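Local coordinates for F-actin-capping protein subunit alpha (Dictyostelium discoideum, PDB 4AKR) that caps the fast-growing barbed ends of actin filaments independently of calcium, blocking subunit exchange there without severing the filaments, at residues 145-150 against 170-175; 136-141 against 149-154; 181-186 against 207-212. All blocks are in the same frame, centred on the assembly; numbering follows the deposited sequence.

Overall arrangement
All three contacts lie in one antiparallel sheet, to which this chain gives five strands that follow each other in chain order, 134-142 to 198-213. Contact 2 pairs the first strand with the second, contact 1 the second with the third, and contact 3 the fourth with the fifth. Contacts 1 and 2 share Thr149 and Val150, and their centres are about 8 Å apart. The third and fourth strands join contacts 1 and 3, about 9 Å apart between centres, with Thr172 N 2.9 Å from Asn185 O in a probable hydrogen bond. Contacts 2 and 3 do not touch; their nearest atoms are about 7 Å apart. Helices 112-129 and 217-248 pack on the sheet.

Contact 1. Residues 145-150 against 170-175; sequences GIKITV and VWTCTF
The ring of Phe175 makes the main side-chain contact between these two strands. Its CG takes the crowded position between the backbone N and the carbonyl carbon (chi1 58°), which brings the ring back across the neighbouring strand. Ile146 lies alongside, with CB 4.0 Å above the ring plane near the rim and CG2 close to CZ. Ile148 comes obliquely at the ring edge, its CG1 3.7 Å from Phe175 CE1. An alanine in place of Phe175 would remove the ring and would probably leave Ile146 and Ile148 poorly packed on this face of the sheet.

Six backbone hydrogen bonds hold the strands in antiparallel register. Ile146 pairs with Phe175, Ile148 with Cys173 and Val150 with Trp171, each through two bonds; the one from Ile148 N to Cys173 O is 2.7 Å long and nearly straight at 174°. On the other face, CG of Lys147 stands anti to its backbone N (chi1 175°) and the side chain runs obliquely past Thr172, with Lys147 CD 3.6 Å from Thr172 CG2.

Further out, helix 112-129 covers the apolar face: Phe118 meets both Ile148 and Cys173, and the ring of Tyr114 packs edge-to-face with Phe175. The indole of Trp171 turns away from strand 145-150 to helix 217-248, where NE1 is hydrogen-bonded to Glu232. The arrangement is that of a beta hairpin, strands 145-158 and 163-175, in the central antiparallel sheet of the capping protein alpha subunit, with helices packed on one face.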
# COMPACT_ATOMS: atom_id res chain seq x y z
N GLY A 145 11.87 4.54 -37.99
CA GLY A 145 12.77 5.68 -37.85
C GLY A 145 13.58 5.68 -36.57
O GLY A 145 14.40 4.80 -36.35
N ILE A 146 13.34 6.68 -35.72
CA ILE A 146 14.06 6.79 -34.45
C ILE A 146 13.20 6.72 -33.20
O ILE A 146 12.14 7.34 -33.11
CB ILE A 146 14.84 8.13 -34.37
CG1 ILE A 146 15.92 8.16 -35.45
CG2 ILE A 146 15.46 8.29 -32.98
CD1 ILE A 146 16.54 9.53 -35.64
N LYS A 147 13.68 5.96 -32.21
CA LYS A 147 12.98 5.86 -30.95
C LYS A 147 13.83 6.49 -29.85
O LYS A 147 14.95 6.06 -29.59
CB LYS A 147 12.69 4.40 -30.59
CG LYS A 147 12.05 4.26 -29.20
CD LYS A 147 11.69 2.83 -28.83
CE LYS A 147 12.92 1.97 -28.59
NZ LYS A 147 12.56 0.64 -28.03
N ILE A 148 13.30 7.53 -29.21
CA ILE A 148 14.00 8.19 -28.12
C ILE A 148 13.25 7.89 -26.84
O ILE A 148 12.08 8.23 -26.73
CB ILE A 148 14.05 9.73 -28.31
CG1 ILE A 148 14.79 10.06 -29.62
CG2 ILE A 148 14.74 10.39 -27.12
CD1 ILE A 148 16.18 9.46 -29.70
N THR A 149 13.91 7.24 -25.89
CA THR A 149 13.29 6.89 -24.63
C THR A 149 13.74 7.80 -23.48
O THR A 149 14.93 7.89 -23.18
CB THR A 149 13.60 5.43 -24.25
OG1 THR A 149 13.27 4.57 -25.35
CG2 THR A 149 12.79 5.01 -23.03
N VAL A 150 12.77 8.46 -22.85
CA VAL A 150 13.04 9.37 -21.75
C VAL A 150 12.57 8.78 -20.41
O VAL A 150 11.39 8.46 -20.23
CB VAL A 150 12.31 10.71 -21.94
CG1 VAL A 150 12.73 11.68 -20.86
CG2 VAL A 150 12.60 11.27 -23.31
N VAL A 170 8.24 7.26 -17.82
CA VAL A 170 8.98 6.68 -18.94
C VAL A 170 8.20 7.03 -20.20
O VAL A 170 7.11 6.49 -20.44
CB VAL A 170 9.11 5.14 -18.82
CG1 VAL A 170 9.73 4.58 -20.09
CG2 VAL A 170 9.98 4.77 -17.62
N TRP A 171 8.76 7.96 -20.98
CA TRP A 171 8.14 8.40 -22.23
C TRP A 171 8.95 7.90 -23.40
O TRP A 171 10.15 8.16 -23.51
CB TRP A 171 8.07 9.93 -22.30
CG TRP A 171 7.01 10.54 -21.44
CD1 TRP A 171 7.13 10.90 -20.13
CD2 TRP A 171 5.65 10.78 -21.80
NE1 TRP A 171 5.92 11.35 -19.65
CE2 TRP A 171 5.00 11.29 -20.66
CE3 TRP A 171 4.91 10.62 -22.99
CZ2 TRP A 171 3.65 11.64 -20.66
CZ3 TRP A 171 3.57 10.97 -22.99
CH2 TRP A 171 2.95 11.47 -21.83
N THR A 172 8.28 7.19 -24.30
CA THR A 172 8.92 6.65 -25.48
C THR A 172 8.45 7.43 -26.68
O THR A 172 7.27 7.40 -27.01
CB THR A 172 8.56 5.18 -25.64
OG1 THR A 172 8.95 4.48 -24.45
CG2 THR A 172 9.24 4.59 -26.85
N CYS A 173 9.37 8.12 -27.34
CA CYS A 173 9.05 8.95 -28.49
C CYS A 173 9.58 8.40 -29.80
O CYS A 173 10.79 8.26 -29.99
CB CYS A 173 9.60 10.36 -28.27
SG CYS A 173 9.36 10.96 -26.58
N THR A 174 8.66 8.10 -30.72
CA THR A 174 9.01 7.53 -32.02
C THR A 174 8.68 8.49 -33.16
O THR A 174 7.64 9.16 -33.15
CB THR A 174 8.29 6.19 -32.24
OG1 THR A 174 8.62 5.29 -31.18
CG2 THR A 174 8.74 5.57 -33.55
N PHE A 175 9.57 8.56 -34.15
CA PHE A 175 9.35 9.46 -35.27
C PHE A 175 10.26 9.24 -36.47
O PHE A 175 11.35 8.67 -36.36
CB PHE A 175 9.52 10.90 -34.79
CG PHE A 175 10.87 11.18 -34.18
CD1 PHE A 175 11.13 10.86 -32.85
CD2 PHE A 175 11.90 11.75 -34.94
CE1 PHE A 175 12.39 11.11 -32.28
CE2 PHE A 175 13.16 12.00 -34.38
CZ PHE A 175 13.40 11.68 -33.05

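Contact 2. Residues 136-141 against 149-154; sequences AVYGTK and TVCIST
Strands 134-142 and 145-158 form a beta hairpin, made by the first two of the five strands that this chain contributes to an antiparallel sheet, and Tyr138 carries much of the side-chain contact within it. From CB, 4.1 Å from Thr149 O, the side chain turns so that CG stands anti to its own carbonyl carbon (chi1 -51°). The ring is thereby laid along the second strand: CD2 passes 3.8 Å from the same Thr149 O, and CE2 reaches the sulfur of Cys151. At the tip, OH extends beyond the hairpin to a hydrogen bond with the hydroxyl of Thr69.

Ala136 continues the row on this face, its CB 4.3 Å from Cys151 CB, and Leu67 of strand 64-67 packs on both residues. On the opposite face Val137 and Val150 meet loosely through CG2 and CG1, and both touch Ala122 of helix 112-129.

The backbones are joined by paired hydrogen bonds between Ala136 and Cys151 and between Tyr138 and Thr149. The bond from Cys151 N to Ala136 O is nearly straight, at 169°, whereas Thr149 N approaches Tyr138 O from above the carbonyl plane. The sulfur-aromatic contact is made at the ring edge, in its plane: Cys151 SG lies 3.8 Å from Tyr138 CE2, its direction from the ring centre 85° off the ring normal.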
# COMPACT_ATOMS: atom_id res chain seq x y z
N ALA A 136 17.36 10.28 -17.75
CA ALA A 136 18.14 9.46 -18.66
C ALA A 136 17.44 9.41 -20.02
O ALA A 136 16.25 9.10 -20.11
CB ALA A 136 18.29 8.06 -18.09
N VAL A 137 18.18 9.74 -21.08
CA VAL A 137 17.65 9.74 -22.43
C VAL A 137 18.47 8.82 -23.34
O VAL A 137 19.67 9.02 -23.53
CB VAL A 137 17.64 11.16 -23.02
CG1 VAL A 137 16.97 11.15 -24.40
CG2 VAL A 137 16.90 12.11 -22.09
N TYR A 138 17.80 7.81 -23.87
CA TYR A 138 18.42 6.82 -24.74
C TYR A 138 17.92 6.98 -26.17
O TYR A 138 16.89 7.59 -26.40
CB TYR A 138 18.06 5.42 -24.24
CG TYR A 138 18.32 5.20 -22.77
CD1 TYR A 138 19.62 5.00 -22.29
CD2 TYR A 138 17.27 5.17 -21.85
CE1 TYR A 138 19.86 4.76 -20.93
CE2 TYR A 138 17.50 4.93 -20.49
CZ TYR A 138 18.79 4.72 -20.04
OH TYR A 138 19.01 4.43 -18.71
N GLY A 139 18.67 6.44 -27.12
CA GLY A 139 18.26 6.53 -28.51
C GLY A 139 18.59 5.27 -29.28
O GLY A 139 19.54 4.56 -28.94
N THR A 140 17.81 4.98 -30.32
CA THR A 140 18.04 3.80 -31.14
C THR A 140 17.21 3.85 -32.42
O THR A 140 16.15 4.48 -32.45
CB THR A 140 17.68 2.52 -30.38
OG1 THR A 140 18.06 1.38 -31.15
CG2 THR A 140 16.19 2.46 -30.12
N LYS A 141 17.71 3.20 -33.46
CA LYS A 141 17.02 3.15 -34.75
C LYS A 141 16.02 2.01 -34.79
O LYS A 141 16.33 0.88 -34.40
CB LYS A 141 18.03 2.97 -35.89
CG LYS A 141 18.89 4.19 -36.18
CD LYS A 141 19.93 3.89 -37.25
CE LYS A 141 20.99 2.92 -36.75
NZ LYS A 141 21.82 3.52 -35.68
N THR A 149 13.91 7.24 -25.89
CA THR A 149 13.29 6.89 -24.63
C THR A 149 13.74 7.80 -23.48
O THR A 149 14.93 7.89 -23.18
CB THR A 149 13.60 5.43 -24.25
OG1 THR A 149 13.27 4.57 -25.35
CG2 THR A 149 12.79 5.01 -23.03
N VAL A 150 12.77 8.46 -22.85
CA VAL A 150 13.04 9.37 -21.75
C VAL A 150 12.57 8.78 -20.41
O VAL A 150 11.39 8.46 -20.23
CB VAL A 150 12.31 10.71 -21.94
CG1 VAL A 150 12.73 11.68 -20.86
CG2 VAL A 150 12.60 11.27 -23.31
N CYS A 151 13.51 8.64 -19.48
CA CYS A 151 13.22 8.10 -18.17
C CYS A 151 13.46 9.17 -17.10
O CYS A 151 14.47 9.87 -17.14
CB CYS A 151 14.13 6.91 -17.86
SG CYS A 151 14.05 5.53 -19.03
N ILE A 152 12.53 9.29 -16.17
CA ILE A 152 12.67 10.24 -15.07
C ILE A 152 12.32 9.47 -13.80
O ILE A 152 11.33 8.73 -13.77
CB ILE A 152 11.70 11.44 -15.21
CG1 ILE A 152 11.95 12.15 -16.55
CG2 ILE A 152 11.90 12.40 -14.04
CD1 ILE A 152 11.27 13.49 -16.70
N SER A 153 13.14 9.62 -12.76
CA SER A 153 12.88 8.90 -11.52
C SER A 153 13.31 9.72 -10.32
O SER A 153 14.45 10.18 -10.24
CB SER A 153 13.62 7.56 -11.52
OG SER A 153 13.12 6.71 -10.50
N THR A 154 12.39 9.88 -9.37
CA THR A 154 12.68 10.66 -8.18
C THR A 154 11.97 10.06 -6.98
O THR A 154 10.80 9.69 -7.05
CB THR A 154 12.25 12.12 -8.34
OG1 THR A 154 12.65 12.87 -7.18
CG2 THR A 154 10.73 12.22 -8.50

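Contact 3. Residues 181-186 against 207-212; sequences NVTSNG and QKQTTS
Between strands 181-186 and 207-212 the close packing lies on the face bearing Val182, Ser184, Thr210 and Ser212, whereas the other face is polar and largely exposed. On the packed face a water sits among hydroxyls and backbone. It donates a hydrogen bond to Val182 O at 2.9 Å and another to Ser212 OG, and it is also hydrogen-bonded to Ser184 OG at 2.8 Å. A weak bond to Thr210 OG1 completes the four, so one water ties together polar groups from both strands. Thr210 and Ser212 hold their hydroxyl oxygens in the crowded position between backbone N and carbonyl carbon, which brings Thr210 OG1 within 3.4 Å of Ser184 CB. Helix 217-248 covers this side, Ala227 and Ala231 packing on Thr210 and Ala224 on Ser212.

On the exposed face, Asn185 and Gln209 lie side by side and pointing the same way, their amide planes 36° apart. Asn185 ND2 gives a 2.9 Å hydrogen bond to a lone pair of Gln209 OE1, which lies almost in the amide plane of Asn185. The extended Gln209 chain also crosses Thr183, whose CG2 is 3.7 Å from Gln209 OE1. Farther along, Asn181 OD1 touches Thr211 CG2 at 3.5 Å.

Between the two faces, paired backbone hydrogen bonds join Val182 with Ser212, Ser184 with Thr210 and Gly186 with Lys208. This regular antiparallel pairing is that of a beta hairpin, strands 181-194 and 198-213, which supplies the last two of the five strands this chain gives to the sheet and leads into the long helix 217-248.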
# COMPACT_ATOMS: atom_id res chain seq x y z
N ASN A 181 4.97 13.21 -37.61
CA ASN A 181 4.75 13.56 -36.21
C ASN A 181 5.54 12.64 -35.32
O ASN A 181 5.99 11.57 -35.75
CB ASN A 181 3.29 13.38 -35.81
CG ASN A 181 2.37 14.34 -36.50
OD1 ASN A 181 1.17 14.09 -36.60
ND2 ASN A 181 2.91 15.47 -36.96
N VAL A 182 5.69 13.06 -34.08
CA VAL A 182 6.36 12.27 -33.06
C VAL A 182 5.24 11.70 -32.21
O VAL A 182 4.39 12.44 -31.72
CB VAL A 182 7.25 13.13 -32.16
CG1 VAL A 182 7.78 12.27 -30.99
CG2 VAL A 182 8.41 13.70 -32.97
N THR A 183 5.22 10.39 -32.04
CA THR A 183 4.22 9.77 -31.20
C THR A 183 4.91 9.40 -29.89
O THR A 183 5.83 8.60 -29.88
CB THR A 183 3.65 8.50 -31.85
OG1 THR A 183 2.95 8.86 -33.05
CG2 THR A 183 2.68 7.80 -30.88
N SER A 184 4.46 10.02 -28.81
CA SER A 184 5.03 9.78 -27.49
C SER A 184 4.06 9.02 -26.58
O SER A 184 2.96 9.49 -26.29
CB SER A 184 5.40 11.12 -26.83
OG SER A 184 6.26 11.87 -27.67
N ASN A 185 4.49 7.84 -26.14
CA ASN A 185 3.69 7.00 -25.26
C ASN A 185 4.31 7.08 -23.89
O ASN A 185 5.48 6.71 -23.70
CB ASN A 185 3.70 5.54 -25.72
CG ASN A 185 2.89 5.33 -26.99
OD1 ASN A 185 3.30 4.59 -27.89
ND2 ASN A 185 1.73 5.98 -27.07
N GLY A 186 3.52 7.56 -22.93
CA GLY A 186 4.02 7.70 -21.59
C GLY A 186 3.37 6.78 -20.58
O GLY A 186 2.18 6.48 -20.67
N GLN A 207 -1.21 5.65 -18.35
CA GLN A 207 -0.62 5.57 -19.68
C GLN A 207 -1.26 6.64 -20.54
O GLN A 207 -2.49 6.76 -20.58
CB GLN A 207 -0.86 4.20 -20.31
CG GLN A 207 -0.53 3.03 -19.41
CD GLN A 207 0.13 1.90 -20.17
OE1 GLN A 207 0.03 0.74 -19.78
NE2 GLN A 207 0.83 2.24 -21.25
N LYS A 208 -0.42 7.42 -21.21
CA LYS A 208 -0.88 8.50 -22.07
C LYS A 208 -0.12 8.51 -23.38
O LYS A 208 0.98 7.97 -23.47
CB LYS A 208 -0.66 9.85 -21.38
CG LYS A 208 -1.39 10.03 -20.06
CD LYS A 208 -2.87 10.28 -20.28
CE LYS A 208 -3.58 10.54 -18.96
NZ LYS A 208 -5.02 10.88 -19.16
N GLN A 209 -0.70 9.13 -24.39
CA GLN A 209 -0.06 9.24 -25.69
C GLN A 209 -0.28 10.65 -26.23
O GLN A 209 -1.41 11.14 -26.23
CB GLN A 209 -0.61 8.22 -26.70
CG GLN A 209 -0.06 8.43 -28.12
CD GLN A 209 -0.59 7.44 -29.14
OE1 GLN A 209 -0.20 6.27 -29.16
NE2 GLN A 209 -1.49 7.89 -29.99
N THR A 210 0.79 11.30 -26.66
CA THR A 210 0.69 12.64 -27.21
C THR A 210 1.29 12.63 -28.61
O THR A 210 1.93 11.66 -29.02
CB THR A 210 1.45 13.68 -26.36
OG1 THR A 210 2.84 13.38 -26.37
CG2 THR A 210 0.94 13.67 -24.93
N THR A 211 1.08 13.72 -29.33
CA THR A 211 1.61 13.84 -30.68
C THR A 211 2.13 15.25 -30.92
O THR A 211 1.57 16.23 -30.42
CB THR A 211 0.52 13.52 -31.72
OG1 THR A 211 0.06 12.17 -31.52
CG2 THR A 211 1.07 13.65 -33.13
N SER A 212 3.21 15.35 -31.69
CA SER A 212 3.81 16.64 -32.01
C SER A 212 4.64 16.56 -33.30
O SER A 212 5.01 15.46 -33.74
CB SER A 212 4.64 17.14 -30.82
OG SER A 212 5.45 16.10 -30.30
O HOH W 1 4.71 13.68 -29.17